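Local coordinates for MexT protein (Pseudomonas aeruginosa, PDB 6L33), which activates transcription of the MexEF-OprN efflux pump as a LysR-type regulator, seen here as its regulatory domain, and probably binds DNA through a part absent from this piece, at residues 105-110 / 138-143; 111-116 / 131-136; 83-88 / 156-161. All coordinates share one frame; numbering follows the deposited sequence.

Contact 1: 105-110 / 138-143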
ATOM      1  N   ALA B 105     -16.925  -2.209   3.374  1.00  8.49           N
ATOM      2  CA  ALA B 105     -15.540  -1.764   3.418  1.00 12.53           C
ATOM      3  C   ALA B 105     -15.327  -0.787   2.274  1.00 11.90           C
ATOM      4  O   ALA B 105     -15.719  -1.061   1.135  1.00 12.19           O
ATOM      5  CB  ALA B 105     -14.570  -2.942   3.305  1.00  7.87           C
ATOM      6  N   LEU B 106     -14.720   0.353   2.581  1.00  8.31           N
ATOM      7  CA  LEU B 106     -14.516   1.422   1.616  1.00 12.96           C
ATOM      8  C   LEU B 106     -13.027   1.605   1.374  1.00 12.53           C
ATOM      9  O   LEU B 106     -12.252   1.729   2.327  1.00 11.15           O
ATOM     10  CB  LEU B 106     -15.135   2.727   2.122  1.00 17.71           C
ATOM     11  CG  LEU B 106     -15.038   3.956   1.218  1.00 22.85           C
ATOM     12  CD1 LEU B 106     -15.882   3.766  -0.028  1.00 20.46           C
ATOM     13  CD2 LEU B 106     -15.466   5.207   1.977  1.00 28.29           C
ATOM     14  N   VAL B 107     -12.625   1.609   0.104  1.00 12.91           N
ATOM     15  CA  VAL B 107     -11.263   1.997  -0.253  1.00 12.07           C
ATOM     16  C   VAL B 107     -11.250   3.521  -0.309  1.00 17.38           C
ATOM     17  O   VAL B 107     -11.650   4.126  -1.306  1.00 13.69           O
ATOM     18  CB  VAL B 107     -10.805   1.373  -1.573  1.00 17.99           C
ATOM     19  CG1 VAL B 107      -9.341   1.726  -1.839  1.00 14.15           C
ATOM     20  CG2 VAL B 107     -10.992  -0.135  -1.537  1.00 11.91           C
ATOM     21  N   SER B 108     -10.813   4.145   0.781  1.00 14.62           N
ATOM     22  CA  SER B 108     -10.784   5.594   0.915  1.00 14.50           C
ATOM     23  C   SER B 108      -9.336   6.021   1.081  1.00 15.67           C
ATOM     24  O   SER B 108      -8.653   5.564   2.003  1.00 13.57           O
ATOM     25  CB  SER B 108     -11.628   6.049   2.108  1.00 19.09           C
ATOM     26  OG  SER B 108     -11.394   7.413   2.412  1.00 20.75           O
ATOM     27  N   PHE B 109      -8.871   6.889   0.190  1.00 13.92           N
ATOM     28  CA  PHE B 109      -7.467   7.271   0.153  1.00 16.33           C
ATOM     29  C   PHE B 109      -7.136   8.419   1.096  1.00 20.33           C
ATOM     30  O   PHE B 109      -5.957   8.765   1.237  1.00 20.61           O
ATOM     31  CB  PHE B 109      -7.073   7.622  -1.284  1.00 17.74           C
ATOM     32  CG  PHE B 109      -7.357   6.516  -2.263  1.00 16.27           C
ATOM     33  CD1 PHE B 109      -6.634   5.335  -2.219  1.00 20.78           C
ATOM     34  CD2 PHE B 109      -8.365   6.643  -3.203  1.00 14.52           C
ATOM     35  CE1 PHE B 109      -6.897   4.310  -3.106  1.00 23.97           C
ATOM     36  CE2 PHE B 109      -8.633   5.622  -4.097  1.00 20.91           C
ATOM     37  CZ  PHE B 109      -7.899   4.453  -4.048  1.00 20.82           C
ATOM     38  N   ALA B 110      -8.138   9.003   1.762  1.00 18.01           N
ATOM     39  CA  ALA B 110      -7.883  10.107   2.680  1.00 22.40           C
ATOM     40  C   ALA B 110      -8.687   9.996   3.972  1.00 18.00           C
ATOM     41  O   ALA B 110      -8.872  11.004   4.660  1.00 18.06           O
ATOM     42  CB  ALA B 110      -8.178  11.452   2.007  1.00 23.41           C
ATOM     43  N   ASN B 138      -5.093  -3.935  -2.455  1.00 22.55           N
ATOM     44  CA  ASN B 138      -4.520  -5.241  -2.158  1.00 22.88           C
ATOM     45  C   ASN B 138      -4.642  -5.565  -0.672  1.00 25.33           C
ATOM     46  O   ASN B 138      -4.589  -4.683   0.190  1.00 19.20           O
ATOM     47  CB  ASN B 138      -3.056  -5.307  -2.597  1.00 26.20           C
ATOM     48  CG  ASN B 138      -2.206  -4.200  -2.000  1.00 33.32           C
ATOM     49  OD1 ASN B 138      -1.977  -4.157  -0.793  1.00 41.53           O
ATOM     50  ND2 ASN B 138      -1.716  -3.308  -2.853  1.00 32.56           N
ATOM     51  N   GLY B 139      -4.813  -6.856  -0.381  1.00 20.86           N
ATOM     52  CA  GLY B 139      -5.054  -7.319   0.969  1.00 21.06           C
ATOM     53  C   GLY B 139      -6.496  -7.252   1.419  1.00 16.51           C
ATOM     54  O   GLY B 139      -6.811  -7.749   2.508  1.00 17.33           O
ATOM     55  N   LEU B 140      -7.383  -6.664   0.614  1.00 16.19           N
ATOM     56  CA  LEU B 140      -8.778  -6.506   1.013  1.00 17.12           C
ATOM     57  C   LEU B 140      -9.465  -7.847   1.240  1.00 17.28           C
ATOM     58  O   LEU B 140     -10.352  -7.951   2.095  1.00 18.15           O
ATOM     59  CB  LEU B 140      -9.524  -5.698  -0.049  1.00 20.08           C
ATOM     60  CG  LEU B 140     -10.834  -5.016   0.341  1.00 20.55           C
ATOM     61  CD1 LEU B 140     -10.647  -4.181   1.591  1.00 14.57           C
ATOM     62  CD2 LEU B 140     -11.326  -4.156  -0.816  1.00 15.52           C
ATOM     63  N   GLY B 141      -9.072  -8.882   0.494  1.00 15.33           N
ATOM     64  CA  GLY B 141      -9.670 -10.192   0.686  1.00 16.74           C
ATOM     65  C   GLY B 141      -9.369 -10.790   2.044  1.00 18.12           C
ATOM     66  O   GLY B 141     -10.208 -11.495   2.615  1.00 17.24           O
ATOM     67  N   THR B 142      -8.178 -10.522   2.579  1.00 14.33           N
ATOM     68  CA  THR B 142      -7.847 -10.981   3.921  1.00 13.69           C
ATOM     69  C   THR B 142      -8.690 -10.275   4.976  1.00 16.89           C
ATOM     70  O   THR B 142      -8.946 -10.836   6.047  1.00 26.32           O
ATOM     71  CB  THR B 142      -6.355 -10.764   4.191  1.00 25.44           C
ATOM     72  OG1 THR B 142      -5.585 -11.506   3.241  1.00 28.46           O
ATOM     73  CG2 THR B 142      -5.994 -11.254   5.565  1.00 28.13           C
ATOM     74  N   LEU B 143      -9.151  -9.059   4.687  1.00 15.15           N
ATOM     75  CA  LEU B 143      -9.956  -8.332   5.660  1.00 16.93           C
ATOM     76  C   LEU B 143     -11.428  -8.724   5.599  1.00 13.33           C
ATOM     77  O   LEU B 143     -12.121  -8.662   6.622  1.00 18.82           O
ATOM     78  CB  LEU B 143      -9.795  -6.824   5.450  1.00 12.58           C
ATOM     79  CG  LEU B 143      -8.354  -6.305   5.455  1.00 15.94           C
ATOM     80  CD1 LEU B 143      -8.330  -4.781   5.484  1.00 13.74           C
ATOM     81  CD2 LEU B 143      -7.565  -6.882   6.627  1.00 13.49           C
TER

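Contact 2: 111-116 / 131-136. With SO4 (sulfate ion), chain G.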
ATOM      1  N   GLY B 111      -9.176   8.807   4.318  1.00 13.67           N
ATOM      2  CA  GLY B 111      -9.818   8.606   5.602  1.00 17.63           C
ATOM      3  C   GLY B 111     -11.282   8.971   5.680  1.00 17.41           C
ATOM      4  O   GLY B 111     -11.832   9.008   6.786  1.00 19.86           O
ATOM      5  N   ASP B 112     -11.935   9.247   4.556  1.00 16.70           N
ATOM      6  CA  ASP B 112     -13.367   9.506   4.584  1.00 13.95           C
ATOM      7  C   ASP B 112     -14.134   8.208   4.801  1.00 18.58           C
ATOM      8  O   ASP B 112     -13.748   7.148   4.300  1.00 20.35           O
ATOM      9  CB  ASP B 112     -13.816  10.170   3.285  1.00 16.37           C
ATOM     10  CG  ASP B 112     -15.084  10.985   3.456  1.00 25.98           C
ATOM     11  OD1 ASP B 112     -15.649  10.981   4.570  1.00 26.38           O
ATOM     12  OD2 ASP B 112     -15.515  11.632   2.477  1.00 33.93           O
ATOM     13  N   LEU B 113     -15.221   8.290   5.561  1.00 14.79           N
ATOM     14  CA  LEU B 113     -16.078   7.136   5.797  1.00 21.27           C
ATOM     15  C   LEU B 113     -17.217   7.027   4.793  1.00 19.73           C
ATOM     16  O   LEU B 113     -17.995   6.070   4.859  1.00 21.63           O
ATOM     17  CB  LEU B 113     -16.643   7.175   7.220  1.00 16.38           C
ATOM     18  CG  LEU B 113     -15.733   6.523   8.261  1.00 20.00           C
ATOM     19  CD1 LEU B 113     -16.338   6.621   9.650  1.00 13.72           C
ATOM     20  CD2 LEU B 113     -15.459   5.072   7.891  1.00 18.17           C
ATOM     21  N   SER B 114     -17.337   7.975   3.870  1.00 17.08           N
ATOM     22  CA  SER B 114     -18.334   7.907   2.817  1.00 16.67           C
ATOM     23  C   SER B 114     -17.651   8.092   1.471  1.00 16.57           C
ATOM     24  O   SER B 114     -16.558   8.658   1.374  1.00 20.76           O
ATOM     25  CB  SER B 114     -19.439   8.955   3.010  1.00 21.30           C
ATOM     26  OG  SER B 114     -20.037   8.828   4.291  1.00 34.19           O
ATOM     27  N   GLY B 115     -18.305   7.594   0.430  1.00 13.60           N
ATOM     28  CA  GLY B 115     -17.755   7.676  -0.907  1.00 15.84           C
ATOM     29  C   GLY B 115     -18.797   8.005  -1.953  1.00 12.77           C
ATOM     30  O   GLY B 115     -19.891   8.478  -1.628  1.00 12.75           O
ATOM     31  N   PHE B 116     -18.463   7.756  -3.219  1.00 16.34           N
ATOM     32  CA  PHE B 116     -19.393   8.062  -4.300  1.00 19.28           C
ATOM     33  C   PHE B 116     -20.616   7.158  -4.264  1.00 15.53           C
ATOM     34  O   PHE B 116     -21.715   7.595  -4.623  1.00 13.25           O
ATOM     35  CB  PHE B 116     -18.678   7.946  -5.641  1.00 18.09           C
ATOM     36  CG  PHE B 116     -17.700   9.055  -5.901  1.00 26.08           C
ATOM     37  CD1 PHE B 116     -18.145  10.343  -6.158  1.00 26.62           C
ATOM     38  CD2 PHE B 116     -16.335   8.815  -5.882  1.00 27.75           C
ATOM     39  CE1 PHE B 116     -17.249  11.367  -6.396  1.00 25.44           C
ATOM     40  CE2 PHE B 116     -15.434   9.836  -6.118  1.00 28.03           C
ATOM     41  CZ  PHE B 116     -15.891  11.114  -6.375  1.00 24.30           C
ATOM     42  N   VAL B 131     -18.103   0.128   7.833  1.00 17.17           N
ATOM     43  CA  VAL B 131     -17.439  -0.258   9.076  1.00 13.82           C
ATOM     44  C   VAL B 131     -15.928  -0.227   8.964  1.00 13.73           C
ATOM     45  O   VAL B 131     -15.244  -0.341   9.994  1.00 15.38           O
ATOM     46  CB  VAL B 131     -17.893  -1.652   9.554  1.00 11.94           C
ATOM     47  CG1 VAL B 131     -19.389  -1.669   9.825  1.00 15.02           C
ATOM     48  CG2 VAL B 131     -17.505  -2.714   8.527  1.00 13.18           C
ATOM     49  N   LEU B 132     -15.383  -0.081   7.760  1.00 14.62           N
ATOM     50  CA  LEU B 132     -13.948  -0.183   7.555  1.00 12.16           C
ATOM     51  C   LEU B 132     -13.556   0.677   6.366  1.00 17.70           C
ATOM     52  O   LEU B 132     -14.158   0.572   5.294  1.00 12.90           O
ATOM     53  CB  LEU B 132     -13.530  -1.637   7.316  1.00 21.21           C
ATOM     54  CG  LEU B 132     -12.028  -1.880   7.188  1.00 24.09           C
ATOM     55  CD1 LEU B 132     -11.357  -1.733   8.544  1.00 13.43           C
ATOM     56  CD2 LEU B 132     -11.757  -3.251   6.589  1.00 24.13           C
ATOM     57  N   ALA B 133     -12.555   1.525   6.563  1.00 10.73           N
ATOM     58  CA  ALA B 133     -11.965   2.309   5.487  1.00 17.01           C
ATOM     59  C   ALA B 133     -10.495   1.937   5.394  1.00  8.99           C
ATOM     60  O   ALA B 133      -9.757   2.065   6.376  1.00 10.52           O
ATOM     61  CB  ALA B 133     -12.139   3.808   5.730  1.00 12.38           C
ATOM     62  N   VAL B 134     -10.078   1.461   4.227  1.00 11.32           N
ATOM     63  CA  VAL B 134      -8.687   1.068   4.016  1.00  8.84           C
ATOM     64  C   VAL B 134      -8.098   1.944   2.918  1.00 13.48           C
ATOM     65  O   VAL B 134      -8.838   2.415   2.040  1.00 13.34           O
ATOM     66  CB  VAL B 134      -8.576  -0.426   3.672  1.00 10.74           C
ATOM     67  CG1 VAL B 134      -9.113  -1.269   4.822  1.00 16.63           C
ATOM     68  CG2 VAL B 134      -9.318  -0.730   2.385  1.00 10.30           C
ATOM     69  N   PRO B 135      -6.790   2.197   2.925  1.00 19.91           N
ATOM     70  CA  PRO B 135      -6.187   3.105   1.938  1.00 22.41           C
ATOM     71  C   PRO B 135      -5.705   2.449   0.651  1.00 20.78           C
ATOM     72  O   PRO B 135      -5.071   3.133  -0.159  1.00 15.38           O
ATOM     73  CB  PRO B 135      -4.996   3.679   2.719  1.00 18.16           C
ATOM     74  CG  PRO B 135      -4.579   2.556   3.620  1.00 16.86           C
ATOM     75  CD  PRO B 135      -5.826   1.776   3.958  1.00 18.04           C
ATOM     76  N   GLN B 136      -5.983   1.166   0.429  1.00 14.50           N
ATOM     77  CA  GLN B 136      -5.488   0.483  -0.758  1.00 18.08           C
ATOM     78  C   GLN B 136      -6.406  -0.681  -1.096  1.00 15.68           C
ATOM     79  O   GLN B 136      -7.282  -1.062  -0.314  1.00 16.45           O
ATOM     80  CB  GLN B 136      -4.058  -0.022  -0.559  1.00 17.47           C
ATOM     81  CG  GLN B 136      -3.961  -1.188   0.404  1.00 28.18           C
ATOM     82  CD  GLN B 136      -2.549  -1.424   0.888  1.00 29.99           C
ATOM     83  OE1 GLN B 136      -1.708  -0.528   0.838  1.00 25.54           O
ATOM     84  NE2 GLN B 136      -2.279  -2.635   1.361  1.00 31.29           N
TER
HETATM   85  S   SO4 G 401     -16.479   4.668  -3.775  1.00 26.36           S
HETATM   86  O1  SO4 G 401     -15.996   6.037  -3.613  1.00 22.99           O
HETATM   87  O2  SO4 G 401     -17.695   4.483  -2.988  1.00 16.04           O
HETATM   88  O3  SO4 G 401     -16.759   4.417  -5.185  1.00 26.05           O
HETATM   89  O4  SO4 G 401     -15.456   3.736  -3.311  1.00 21.24           O

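Contact 3: 83-88 / 156-161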
ATOM      1  N   LYS B  83     -17.606  -3.190  -9.391  1.00 15.68           N
ATOM      2  CA  LYS B  83     -17.838  -4.576  -9.018  1.00 16.89           C
ATOM      3  C   LYS B  83     -18.039  -4.666  -7.513  1.00 20.02           C
ATOM      4  O   LYS B  83     -17.396  -3.938  -6.750  1.00 17.28           O
ATOM      5  CB  LYS B  83     -16.669  -5.480  -9.436  1.00 24.01           C
ATOM      6  CG  LYS B  83     -16.545  -5.703 -10.934  1.00 24.23           C
ATOM      7  CD  LYS B  83     -17.716  -6.511 -11.472  1.00 21.83           C
ATOM      8  CE  LYS B  83     -17.555  -6.788 -12.958  1.00 28.32           C
ATOM      9  NZ  LYS B  83     -18.731  -7.511 -13.514  1.00 35.68           N
ATOM     10  N   ILE B  84     -18.938  -5.551  -7.098  1.00 12.44           N
ATOM     11  CA  ILE B  84     -19.121  -5.890  -5.692  1.00 14.83           C
ATOM     12  C   ILE B  84     -18.229  -7.075  -5.370  1.00 19.27           C
ATOM     13  O   ILE B  84     -18.129  -8.024  -6.153  1.00 16.73           O
ATOM     14  CB  ILE B  84     -20.594  -6.216  -5.379  1.00 16.65           C
ATOM     15  CG1 ILE B  84     -21.496  -5.027  -5.698  1.00 20.74           C
ATOM     16  CG2 ILE B  84     -20.754  -6.630  -3.921  1.00 21.37           C
ATOM     17  CD1 ILE B  84     -20.943  -3.712  -5.239  1.00 20.72           C
ATOM     18  N   LEU B  85     -17.575  -7.022  -4.214  1.00 15.03           N
ATOM     19  CA  LEU B  85     -16.772  -8.123  -3.707  1.00 13.75           C
ATOM     20  C   LEU B  85     -17.387  -8.606  -2.404  1.00 19.55           C
ATOM     21  O   LEU B  85     -17.699  -7.795  -1.526  1.00 14.69           O
ATOM     22  CB  LEU B  85     -15.322  -7.691  -3.480  1.00 16.21           C
ATOM     23  CG  LEU B  85     -14.303  -7.975  -4.585  1.00 24.03           C
ATOM     24  CD1 LEU B  85     -14.851  -7.629  -5.956  1.00 25.48           C
ATOM     25  CD2 LEU B  85     -13.035  -7.190  -4.310  1.00 23.04           C
ATOM     26  N   ARG B  86     -17.572  -9.916  -2.278  1.00 17.45           N
ATOM     27  CA  ARG B  86     -18.083 -10.474  -1.039  1.00 11.78           C
ATOM     28  C   ARG B  86     -17.379 -11.789  -0.747  1.00 15.29           C
ATOM     29  O   ARG B  86     -16.759 -12.398  -1.623  1.00 13.80           O
ATOM     30  CB  ARG B  86     -19.606 -10.669  -1.080  1.00 15.20           C
ATOM     31  CG  ARG B  86     -20.131 -11.521  -2.221  1.00 15.72           C
ATOM     32  CD  ARG B  86     -21.417 -12.200  -1.782  1.00 23.11           C
ATOM     33  NE  ARG B  86     -22.454 -12.196  -2.799  1.00 31.10           N
ATOM     34  CZ  ARG B  86     -23.681 -12.670  -2.608  1.00 20.10           C
ATOM     35  NH1 ARG B  86     -24.026 -13.176  -1.430  1.00 19.16           N
ATOM     36  NH2 ARG B  86     -24.563 -12.628  -3.592  1.00 20.33           N
ATOM     37  N   ALA B  87     -17.478 -12.214   0.514  1.00 12.88           N
ATOM     38  CA  ALA B  87     -16.806 -13.413   0.984  1.00 21.51           C
ATOM     39  C   ALA B  87     -17.740 -14.407   1.656  1.00 16.29           C
ATOM     40  O   ALA B  87     -17.279 -15.475   2.071  1.00 23.70           O
ATOM     41  CB  ALA B  87     -15.678 -13.044   1.960  1.00 20.63           C
ATOM     42  N   ASP B  88     -19.026 -14.092   1.783  1.00 15.01           N
ATOM     43  CA  ASP B  88     -19.960 -15.009   2.410  1.00 11.93           C
ATOM     44  C   ASP B  88     -20.346 -16.120   1.436  1.00 17.49           C
ATOM     45  O   ASP B  88     -19.995 -16.100   0.254  1.00 15.35           O
ATOM     46  CB  ASP B  88     -21.203 -14.264   2.893  1.00 20.64           C
ATOM     47  CG  ASP B  88     -22.002 -13.670   1.752  1.00 25.03           C
ATOM     48  OD1 ASP B  88     -21.555 -12.653   1.185  1.00 16.30           O
ATOM     49  OD2 ASP B  88     -23.070 -14.222   1.418  1.00 19.38           O
ATOM     50  N   TYR B 156     -10.963  -3.497 -12.508  1.00 15.73           N
ATOM     51  CA  TYR B 156      -9.553  -3.869 -12.585  1.00 20.16           C
ATOM     52  C   TYR B 156      -9.031  -4.309 -11.223  1.00 16.41           C
ATOM     53  O   TYR B 156      -8.325  -5.319 -11.119  1.00 18.26           O
ATOM     54  CB  TYR B 156      -8.710  -2.718 -13.131  1.00 23.56           C
ATOM     55  CG  TYR B 156      -7.262  -3.110 -13.335  1.00 27.74           C
ATOM     56  CD1 TYR B 156      -6.859  -3.780 -14.484  1.00 28.10           C
ATOM     57  CD2 TYR B 156      -6.303  -2.833 -12.370  1.00 30.92           C
ATOM     58  CE1 TYR B 156      -5.540  -4.150 -14.671  1.00 27.04           C
ATOM     59  CE2 TYR B 156      -4.982  -3.200 -12.546  1.00 29.35           C
ATOM     60  CZ  TYR B 156      -4.606  -3.858 -13.699  1.00 36.24           C
ATOM     61  OH  TYR B 156      -3.291  -4.221 -13.876  1.00 29.71           O
ATOM     62  N   ALA B 157      -9.371  -3.565 -10.169  1.00 20.70           N
ATOM     63  CA  ALA B 157      -9.010  -3.990  -8.821  1.00 19.78           C
ATOM     64  C   ALA B 157      -9.703  -5.295  -8.454  1.00 14.98           C
ATOM     65  O   ALA B 157      -9.105  -6.163  -7.808  1.00 14.57           O
ATOM     66  CB  ALA B 157      -9.361  -2.894  -7.814  1.00 14.20           C
ATOM     67  N   ALA B 158     -10.969  -5.447  -8.851  1.00 18.12           N
ATOM     68  CA  ALA B 158     -11.685  -6.691  -8.589  1.00 22.45           C
ATOM     69  C   ALA B 158     -10.956  -7.882  -9.197  1.00 24.21           C
ATOM     70  O   ALA B 158     -10.836  -8.936  -8.561  1.00 19.87           O
ATOM     71  CB  ALA B 158     -13.112  -6.602  -9.133  1.00 18.37           C
ATOM     72  N   GLN B 159     -10.448  -7.724 -10.422  1.00 21.52           N
ATOM     73  CA  GLN B 159      -9.735  -8.810 -11.090  1.00 26.26           C
ATOM     74  C   GLN B 159      -8.537  -9.271 -10.271  1.00 24.70           C
ATOM     75  O   GLN B 159      -8.310 -10.474 -10.101  1.00 22.24           O
ATOM     76  CB  GLN B 159      -9.288  -8.361 -12.479  1.00 26.23           C
ATOM     77  CG  GLN B 159     -10.314  -8.588 -13.568  1.00 33.58           C
ATOM     78  CD  GLN B 159      -9.828  -8.110 -14.918  1.00 40.31           C
ATOM     79  OE1 GLN B 159      -8.625  -7.973 -15.144  1.00 41.73           O
ATOM     80  NE2 GLN B 159     -10.761  -7.852 -15.826  1.00 44.32           N
ATOM     81  N   ALA B 160      -7.750  -8.321  -9.759  1.00 20.47           N
ATOM     82  CA  ALA B 160      -6.581  -8.686  -8.967  1.00 17.61           C
ATOM     83  C   ALA B 160      -6.989  -9.295  -7.632  1.00 19.52           C
ATOM     84  O   ALA B 160      -6.314 -10.196  -7.122  1.00 27.98           O
ATOM     85  CB  ALA B 160      -5.691  -7.462  -8.749  1.00 23.10           C
ATOM     86  N   LEU B 161      -8.091  -8.818  -7.051  1.00 17.40           N
ATOM     87  CA  LEU B 161      -8.534  -9.356  -5.772  1.00 20.77           C
ATOM     88  C   LEU B 161      -9.181 -10.725  -5.942  1.00 21.98           C
ATOM     89  O   LEU B 161      -9.041 -11.593  -5.073  1.00 28.35           O
ATOM     90  CB  LEU B 161      -9.488  -8.376  -5.096  1.00 14.74           C
ATOM     91  CG  LEU B 161      -8.747  -7.170  -4.512  1.00 26.00           C
ATOM     92  CD1 LEU B 161      -9.684  -6.006  -4.233  1.00 13.72           C
ATOM     93  CD2 LEU B 161      -7.997  -7.579  -3.253  1.00 20.48           C
TER

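Contact 1: 105-110 / 138-143
Leu140, in the segment 138-143, spreads its two methyl branches over strand 103-107, each branch taking a different residue. CD2 is the closer, meeting Val107 CG2 at 4.1 Å, while CD1 settles more loosely beside Ala105 CB at 4.5 Å. Because the backbones stand well apart, with Leu140 CA 8.6 Å from Ala105 CA, much of the gap is spanned by the leucine. Its torsions suit that task: CG stands opposite the backbone N, beside the carbonyl carbon (chi1 -160°), and the fork extends from the helix toward the strand. In Val107 the branch that touches is the one beside its backbone N, CG2, since CG1 takes the place anti to that nitrogen (chi1 -176°). The two side chains cross obliquely and share a single methyl-methyl contact. Ala105 and Val107 present the same face of the strand, and Leu106 between them turns the other way, against Val130 and Arg128.

The contact is wholly apolar and modest in area, and neighbours complete it: Val134 also packs on Leu140, Ile149 on Ala105 and Phe137 on Val107. Gly139, just before Leu140, has a positive phi of 84°, and its carbonyl O receives a weak bond from Thr142 N at 3.1 Å. Just before it, the Asn138 N is held by Asp16 OD2, and the Asn138 side chain packs on Asn138 of the second subunit, so this turn borders the dimer interface. Such a helix, lying in the connection between parallel strands 129-134 and 150-154 and resting on strand 103-107 between them, is characteristic of a beta-alpha-beta crossover in the Rossmann-like half-domains of LysR regulatory domains.

Contact 2: 111-116 / 131-136
Ala133 and Leu113 meet through methyl groups, Ala133 CB facing the loop 111-116 and lying 4.2 Å from Leu113 CD2. The same CB sits 4.0 Å from the Asp112 carbonyl O, so this small side chain lies between the two. With Leu113 chi2 at 179° it is CD1 that stands anti to CA, and CD2, the branch folded to the side, reaches the alanine although the side chain does not set out in that direction.

Around this pair, the loop is braced at Asp112: its carbonyl O accepts Ser108 OG, and its OD1 takes a weak, bent bond from Leu113 N at 2.9 Å. Farther along, Gly115 is the N-cap of helix 116-123, and its N is bonded to Asp118 OD2. The helix start binds a sulfate, probably from the crystallisation liquor, by a nearly straight bond from Phe116 N to O1 at 3.0 Å, with Val117 N as a second donor.

Leu113 packs on Val40 of the second subunit, and a strand of that subunit pairs in parallel with Leu132 and Ala133, carrying the sheet across the interface. The sulfate sits at a helix N-terminus of this Rossmann-like half-domain, as anions often do.

Contact 3: 83-88 / 156-161
Strand 83-86 and helix 156-161 run in nearly the same direction, their axes 8.9 Å apart at closest approach and inclined by 27°, with Lys83 CA and Ala158 CA 6.5 Å apart. Ala158 is the hub of the interface. Its CB lies 3.7 Å from Lys83 CB and 3.8 Å from Leu85 CD1, so the two residues that the strand directs to this side both converge on one methyl.

Leu85 carries the largest share. One branch, CD1, goes to the alanine, and the other, CD2, presses on Leu161 CD1 at 3.6 Å, the two leucines crossing at about a right angle. That double task is met with an unusual chi1 of -96°, well away from a staggered position, consistent with a side chain adjusted to close packing. Val153 and Ala169 touch Leu85 as well.

This is the alpha/beta layering of the Rossmann-like half of a LysR regulatory domain: strand 150-154 leads straight into helix 155-164, which folds back across the sheet and covers the neighbouring antiparallel strand 82-86.

Lys83 contributes only the base of its chain. A bend at chi2 (-67°) turns the remainder away from the helix, and its ammonium pairs with Asp171. Beyond the contact with the helix, Arg86, the last residue of the strand, forms a salt bridge with Asp88 in the loop that follows, NH1 to OD2 at 3.2 Å. The carboxylate oxygen offers its syn lone pair and lies almost in the guanidinium plane. Each partner is shared: Asp88 OD1 pairs with Arg102, OD2 also receives Ala90 N, and Arg86 NH2 pairs with Glu170 beside the like-charged Arg168, whose closeness the acid probably offsets.

Overall arrangement
All three contacts serve one five-stranded sheet. Contacts 1 and 2, with centres 8 Å apart, share its adjacent strands 103-107 and 129-134: Leu106 N probably hydrogen-bonds Leu132 O at 2.8 Å, and Leu106 O probably Val134 N at 2.9 Å. Contact 3, centred 11 Å from contact 1, joins it where Leu161 CD2 meets Leu140 CB at 4.0 Å, making helices 140-144 and 155-164 neighbours. Contacts 2 and 3 stay apart, their nearest atoms about 7 Å from each other. The second subunit reaches contacts 1 and 2 but not contact 3. A bound sulfate lies about 5 Å from the Val107 side chain of contact 1, and contact 2 has a sulfate at the start of helix 116-123.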